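Local coordinates for protein benzoylformate Decarboxylase (Polynucleobacter necessarius, PDB 4K9Q) that binds thiamine diphosphate and magnesium and probably decarboxylates benzoylformate, as a member of the thiamine diphosphate enzyme family, at residues S252-E258 against Y277-G283; L266-A272 against S290-S296. Numbering follows the deposited sequence.

Interaction 1: residues S252-E258 against Y277-G283; sequences SGIGSLE and YYPWIAG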
loop_
_atom_site.group_PDB
_atom_site.type_symbol
_atom_site.label_atom_id
_atom_site.label_comp_id
_atom_site.label_asym_id
_atom_site.label_seq_id
_atom_site.Cartn_x
_atom_site.Cartn_y
_atom_site.Cartn_z
ATOM N N SER A 252 11.051 -31.358 1.761
ATOM C CA SER A 252 10.469 -30.055 2.067
ATOM C C SER A 252 9.136 -30.085 2.828
ATOM O O SER A 252 8.403 -29.091 2.852
ATOM C CB SER A 252 10.334 -29.233 0.781
ATOM O OG SER A 252 9.590 -29.947 -0.189
ATOM N N GLY A 253 8.827 -31.213 3.465
ATOM C CA GLY A 253 7.701 -31.266 4.386
ATOM C C GLY A 253 8.186 -31.202 5.830
ATOM O O GLY A 253 9.289 -31.638 6.137
ATOM N N ILE A 254 7.358 -30.672 6.725
ATOM C CA ILE A 254 7.728 -30.586 8.132
ATOM C C ILE A 254 8.100 -31.952 8.705
ATOM O O ILE A 254 9.188 -32.132 9.248
ATOM C CB ILE A 254 6.591 -29.966 8.968
ATOM C CG1 ILE A 254 6.436 -28.485 8.601
ATOM C CG2 ILE A 254 6.890 -30.112 10.449
ATOM C CD1 ILE A 254 5.153 -27.839 9.120
ATOM N N GLY A 255 7.198 -32.918 8.556
ATOM C CA GLY A 255 7.419 -34.250 9.092
ATOM C C GLY A 255 8.494 -35.046 8.373
ATOM O O GLY A 255 9.166 -35.880 8.987
ATOM N N SER A 256 8.659 -34.815 7.072
ATOM C CA SER A 256 9.663 -35.556 6.313
ATOM C C SER A 256 11.075 -35.043 6.607
ATOM O O SER A 256 12.005 -35.831 6.781
ATOM C CB SER A 256 9.377 -35.523 4.805
ATOM O OG SER A 256 9.421 -34.198 4.292
ATOM N N LEU A 257 11.233 -33.725 6.676
ATOM C CA LEU A 257 12.532 -33.153 7.017
ATOM C C LEU A 257 12.922 -33.606 8.434
ATOM O O LEU A 257 14.048 -34.054 8.663
ATOM C CB LEU A 257 12.502 -31.618 6.905
ATOM C CG LEU A 257 13.846 -30.886 6.996
ATOM C CD1 LEU A 257 13.723 -29.503 6.372
ATOM C CD2 LEU A 257 14.333 -30.793 8.449
ATOM N N GLU A 258 11.977 -33.503 9.371
ATOM C CA GLU A 258 12.192 -33.947 10.748
ATOM C C GLU A 258 12.771 -35.361 10.790
ATOM O O GLU A 258 13.738 -35.623 11.493
ATOM C CB GLU A 258 10.875 -33.921 11.536
ATOM C CG GLU A 258 11.007 -34.434 12.974
ATOM C CD GLU A 258 9.704 -35.002 13.527
ATOM O OE1 GLU A 258 8.638 -34.839 12.884
ATOM O OE2 GLU A 258 9.746 -35.614 14.617
ATOM N N TYR A 277 9.703 -24.899 3.467
ATOM C CA TYR A 277 8.800 -26.023 3.245
ATOM C C TYR A 277 7.940 -25.800 2.007
ATOM O O TYR A 277 7.795 -24.679 1.529
ATOM C CB TYR A 277 7.877 -26.193 4.442
ATOM C CG TYR A 277 8.545 -26.513 5.760
ATOM C CD1 TYR A 277 9.294 -27.670 5.925
ATOM C CD2 TYR A 277 8.365 -25.680 6.868
ATOM C CE1 TYR A 277 9.872 -27.974 7.157
ATOM C CE2 TYR A 277 8.937 -25.982 8.099
ATOM C CZ TYR A 277 9.683 -27.132 8.234
ATOM O OH TYR A 277 10.242 -27.442 9.457
ATOM N N TYR A 278 7.344 -26.871 1.500
ATOM C CA TYR A 278 6.460 -26.739 0.347
ATOM C C TYR A 278 5.163 -27.533 0.556
ATOM O O TYR A 278 4.123 -26.940 0.849
ATOM C CB TYR A 278 7.191 -27.121 -0.949
ATOM C CG TYR A 278 6.363 -26.971 -2.206
ATOM C CD1 TYR A 278 5.238 -26.148 -2.231
ATOM C CD2 TYR A 278 6.706 -27.650 -3.362
ATOM C CE1 TYR A 278 4.473 -26.017 -3.382
ATOM C CE2 TYR A 278 5.956 -27.520 -4.521
ATOM C CZ TYR A 278 4.840 -26.704 -4.522
ATOM O OH TYR A 278 4.089 -26.575 -5.675
ATOM N N PRO A 279 5.216 -28.871 0.445
ATOM C CA PRO A 279 4.011 -29.649 0.739
ATOM C C PRO A 279 3.706 -29.622 2.225
ATOM O O PRO A 279 4.621 -29.468 3.038
ATOM C CB PRO A 279 4.411 -31.070 0.331
ATOM C CG PRO A 279 5.879 -31.107 0.557
ATOM C CD PRO A 279 6.373 -29.740 0.161
ATOM N N TRP A 280 2.429 -29.762 2.568
ATOM C CA TRP A 280 2.035 -29.911 3.958
ATOM C C TRP A 280 2.187 -31.373 4.375
ATOM O O TRP A 280 1.504 -32.254 3.847
ATOM C CB TRP A 280 0.597 -29.420 4.173
ATOM C CG TRP A 280 0.019 -29.820 5.491
ATOM C CD1 TRP A 280 -1.009 -30.705 5.709
ATOM C CD2 TRP A 280 0.444 -29.375 6.785
ATOM N NE1 TRP A 280 -1.253 -30.821 7.057
ATOM C CE2 TRP A 280 -0.376 -30.015 7.739
ATOM C CE3 TRP A 280 1.431 -28.487 7.230
ATOM C CZ2 TRP A 280 -0.234 -29.800 9.107
ATOM C CZ3 TRP A 280 1.572 -28.278 8.588
ATOM C CH2 TRP A 280 0.744 -28.930 9.510
ATOM N N ILE A 281 3.114 -31.612 5.295
ATOM C CA ILE A 281 3.331 -32.932 5.871
ATOM C C ILE A 281 3.465 -32.726 7.372
ATOM O O ILE A 281 4.480 -32.217 7.858
ATOM C CB ILE A 281 4.586 -33.609 5.306
ATOM C CG1 ILE A 281 4.446 -33.819 3.794
ATOM C CG2 ILE A 281 4.813 -34.962 5.976
ATOM C CD1 ILE A 281 5.626 -34.520 3.168
ATOM N N ALA A 282 2.421 -33.093 8.108
ATOM C CA ALA A 282 2.370 -32.804 9.533
ATOM C C ALA A 282 3.524 -33.459 10.286
ATOM O O ALA A 282 3.978 -34.554 9.943
ATOM C CB ALA A 282 1.035 -33.240 10.121
ATOM N N GLY A 283 4.008 -32.764 11.303
ATOM C CA GLY A 283 5.005 -33.316 12.194
ATOM C C GLY A 283 5.581 -32.236 13.082
ATOM O O GLY A 283 4.953 -31.194 13.291
HETATM O O HOH W 1 10.881 -30.002 9.757
HETATM O O HOH W 2 4.959 -29.273 5.612
#
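The free amides at the start of a helix must find acceptors somewhere, and here a loop with no regular structure and a bound water take them up. Gly253 is the N-cap of the helix that begins at Ile254. Gly255 N donates to Ile281 O (2.9 Å), while Ile254 N donates to a water (3.0 Å) that also accepts from Ile281 N (3.0 Å) and donates to Pro279 O (2.6 Å). One residue before the cap, Ser252 O accepts from Tyr278 N (2.8 Å). A second water donates to Ile254 O (2.8 Å) and accepts from Tyr277 OH (2.7 Å). Both segments belong to the central domain, where the loop following strand 266-270 runs past helix 254-260 and carries Tyr278 to within about 5 Å, side chain to ligand, of a bound thiamine diphosphate. Tyr278 OH is hydrogen-bonded to Ser26 of the second subunit, and Glu258 OE1 to Gln284 N. Between the polar links, Ile254 CG1 sits over the Tyr277 ring face in a CH-pi contact, 3.5 Å from the centroid, and Ile254 CD1 meets Trp280 CZ3 at 3.6 Å. A CB on Gly253 or Gly255 would collide with Ile281 CD1 or Ala282 O, respectively.

Interaction 2: residues L266-A272 against S290-S296; sequences LIVVIGA and STLLQVS
Two extended segments, strand 266-270 and strand 291-296, run parallel at 14°, their axes 4.7 Å apart. In register, Leu266 faces Thr291, Ile267 Leu292, Val268 Leu293, Val269 Gln294 and Ile270 Val295. Parallel bonding alternates: Ile267 N to Thr291 O (2.9 Å), Leu293 N to Ile267 O (2.8 Å), Val269 N to Leu293 O (2.8 Å), Val295 N to Val269 O (2.9 Å). Past the first strand, Gly271 turns to positive phi (82°) and donates N to Val295 O (2.7 Å). Leu266, Val268, Ile270, Leu293 and Val295 point to one face; Ile267, Val269, Leu292 and Gln294 to the other. Leu266 (t, p) brings CD1 to 4.0 Å from Leu293 CG; Val269 CG2 lies 3.8 Å from Leu292 CD1. Extended Gln294 (t, t) gives NE2 to Ala272 O (3.0 Å). Parallel pairing is characteristic of alpha/beta sheets; strand order 3-2-1-4-5-6 makes the central domain's sheet Rossmann-like. Strand 201-204 flanks 266-270, strand 309-312 borders 291-296, and helices 184-196 and 315-323 cover the Leu266-Leu293-Val295 face.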
loop_
_atom_site.group_PDB
_atom_site.type_symbol
_atom_site.label_atom_id
_atom_site.label_comp_id
_atom_site.label_asym_id
_atom_site.label_seq_id
_atom_site.Cartn_x
_atom_site.Cartn_y
_atom_site.Cartn_z
ATOM N N LEU A 266 21.807 -31.167 18.187
ATOM C CA LEU A 266 21.865 -29.762 17.804
ATOM C C LEU A 266 21.783 -29.636 16.287
ATOM O O LEU A 266 22.560 -30.258 15.568
ATOM C CB LEU A 266 23.156 -29.115 18.329
ATOM C CG LEU A 266 23.342 -27.629 18.030
ATOM C CD1 LEU A 266 22.255 -26.827 18.717
ATOM C CD2 LEU A 266 24.719 -27.158 18.466
ATOM N N ILE A 267 20.837 -28.832 15.807
ATOM C CA ILE A 267 20.705 -28.592 14.365
ATOM C C ILE A 267 21.236 -27.189 14.065
ATOM O O ILE A 267 20.737 -26.204 14.602
ATOM C CB ILE A 267 19.237 -28.699 13.893
ATOM C CG1 ILE A 267 18.591 -30.002 14.388
ATOM C CG2 ILE A 267 19.149 -28.595 12.371
ATOM C CD1 ILE A 267 19.369 -31.239 14.043
ATOM N N VAL A 268 22.265 -27.108 13.230
ATOM C CA VAL A 268 22.912 -25.840 12.931
ATOM C C VAL A 268 22.647 -25.436 11.475
ATOM O O VAL A 268 23.199 -26.027 10.541
ATOM C CB VAL A 268 24.429 -25.912 13.190
ATOM C CG1 VAL A 268 25.080 -24.548 12.950
ATOM C CG2 VAL A 268 24.703 -26.374 14.621
ATOM N N VAL A 269 21.795 -24.431 11.288
ATOM C CA VAL A 269 21.413 -23.990 9.947
ATOM C C VAL A 269 22.158 -22.718 9.568
ATOM O O VAL A 269 21.998 -21.686 10.225
ATOM C CB VAL A 269 19.897 -23.710 9.876
ATOM C CG1 VAL A 269 19.477 -23.370 8.446
ATOM C CG2 VAL A 269 19.103 -24.910 10.419
ATOM N N ILE A 270 22.963 -22.781 8.512
ATOM C CA ILE A 270 23.735 -21.617 8.086
ATOM C C ILE A 270 23.328 -21.156 6.688
ATOM O O ILE A 270 23.484 -21.898 5.715
ATOM C CB ILE A 270 25.258 -21.905 8.140
ATOM C CG1 ILE A 270 25.666 -22.313 9.562
ATOM C CG2 ILE A 270 26.055 -20.679 7.708
ATOM C CD1 ILE A 270 27.131 -22.650 9.687
ATOM N N GLY A 271 22.792 -19.939 6.593
ATOM C CA GLY A 271 22.524 -19.321 5.297
ATOM C C GLY A 271 21.223 -19.740 4.627
ATOM O O GLY A 271 21.107 -19.735 3.389
ATOM N N ALA A 272 20.234 -20.087 5.442
ATOM C CA ALA A 272 18.962 -20.593 4.938
ATOM C C ALA A 272 17.785 -20.148 5.787
ATOM O O ALA A 272 17.931 -19.899 6.986
ATOM C CB ALA A 272 18.995 -22.114 4.908
ATOM N N SER A 290 15.942 -32.120 20.517
ATOM C CA SER A 290 16.941 -31.302 19.836
ATOM C C SER A 290 16.629 -29.815 19.962
ATOM O O SER A 290 15.540 -29.423 20.399
ATOM C CB SER A 290 17.063 -31.695 18.360
ATOM O OG SER A 290 15.860 -31.437 17.663
ATOM N N THR A 291 17.609 -28.994 19.610
ATOM C CA THR A 291 17.432 -27.544 19.553
ATOM C C THR A 291 18.113 -27.087 18.272
ATOM O O THR A 291 18.874 -27.849 17.667
ATOM C CB THR A 291 18.042 -26.813 20.760
ATOM O OG1 THR A 291 19.466 -26.964 20.751
ATOM C CG2 THR A 291 17.466 -27.368 22.069
ATOM N N LEU A 292 17.836 -25.859 17.853
ATOM C CA LEU A 292 18.322 -25.375 16.564
ATOM C C LEU A 292 18.971 -23.995 16.652
ATOM O O LEU A 292 18.501 -23.121 17.391
ATOM C CB LEU A 292 17.166 -25.359 15.552
ATOM C CG LEU A 292 17.433 -24.879 14.120
ATOM C CD1 LEU A 292 16.543 -25.624 13.104
ATOM C CD2 LEU A 292 17.215 -23.378 14.027
ATOM N N LEU A 293 20.048 -23.813 15.884
ATOM C CA LEU A 293 20.651 -22.497 15.687
ATOM C C LEU A 293 20.454 -22.112 14.225
ATOM O O LEU A 293 20.520 -22.979 13.347
ATOM C CB LEU A 293 22.150 -22.527 15.994
ATOM C CG LEU A 293 22.537 -23.057 17.374
ATOM C CD1 LEU A 293 24.045 -23.128 17.514
ATOM C CD2 LEU A 293 21.939 -22.179 18.449
ATOM N N GLN A 294 20.220 -20.824 13.971
ATOM C CA GLN A 294 20.053 -20.312 12.604
ATOM C C GLN A 294 20.917 -19.072 12.360
ATOM O O GLN A 294 20.940 -18.166 13.185
ATOM C CB GLN A 294 18.587 -19.929 12.345
ATOM C CG GLN A 294 18.340 -19.449 10.905
ATOM C CD GLN A 294 16.955 -18.864 10.690
ATOM O OE1 GLN A 294 16.219 -18.610 11.643
ATOM N NE2 GLN A 294 16.589 -18.660 9.425
ATOM N N VAL A 295 21.610 -19.031 11.223
ATOM C CA VAL A 295 22.286 -17.818 10.747
ATOM C C VAL A 295 21.717 -17.497 9.371
ATOM O O VAL A 295 21.667 -18.380 8.509
ATOM C CB VAL A 295 23.809 -18.043 10.594
ATOM C CG1 VAL A 295 24.481 -16.859 9.882
ATOM C CG2 VAL A 295 24.456 -18.303 11.951
ATOM N N SER A 296 21.248 -16.267 9.177
ATOM C CA SER A 296 20.804 -15.812 7.861
ATOM C C SER A 296 21.286 -14.384 7.683
ATOM O O SER A 296 21.442 -13.661 8.669
ATOM C CB SER A 296 19.277 -15.868 7.743
ATOM O OG SER A 296 18.835 -15.296 6.517
#

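How the interactions relate
Both contacts lie in the central domain and use neighbouring pieces of one chain path: helix 254-260 leads into strand 266-270, whose following loop supplies 277-283 before strand 291-296 begins. Their segments therefore alternate in sequence, although their centres are about 17 Å apart and they do not touch. Interaction 2 is buried and held mainly by a repeating backbone pattern within one sheet, with one side-chain amide added at its end. Interaction 1 is only partly buried and irregular: two waters bridge the segments alongside direct backbone bonds, and aromatic rings meet aliphatic groups. It borders the second subunit, which no residue of interaction 2 contacts, and approaches the cofactor, whereas the strand pair is remote from it.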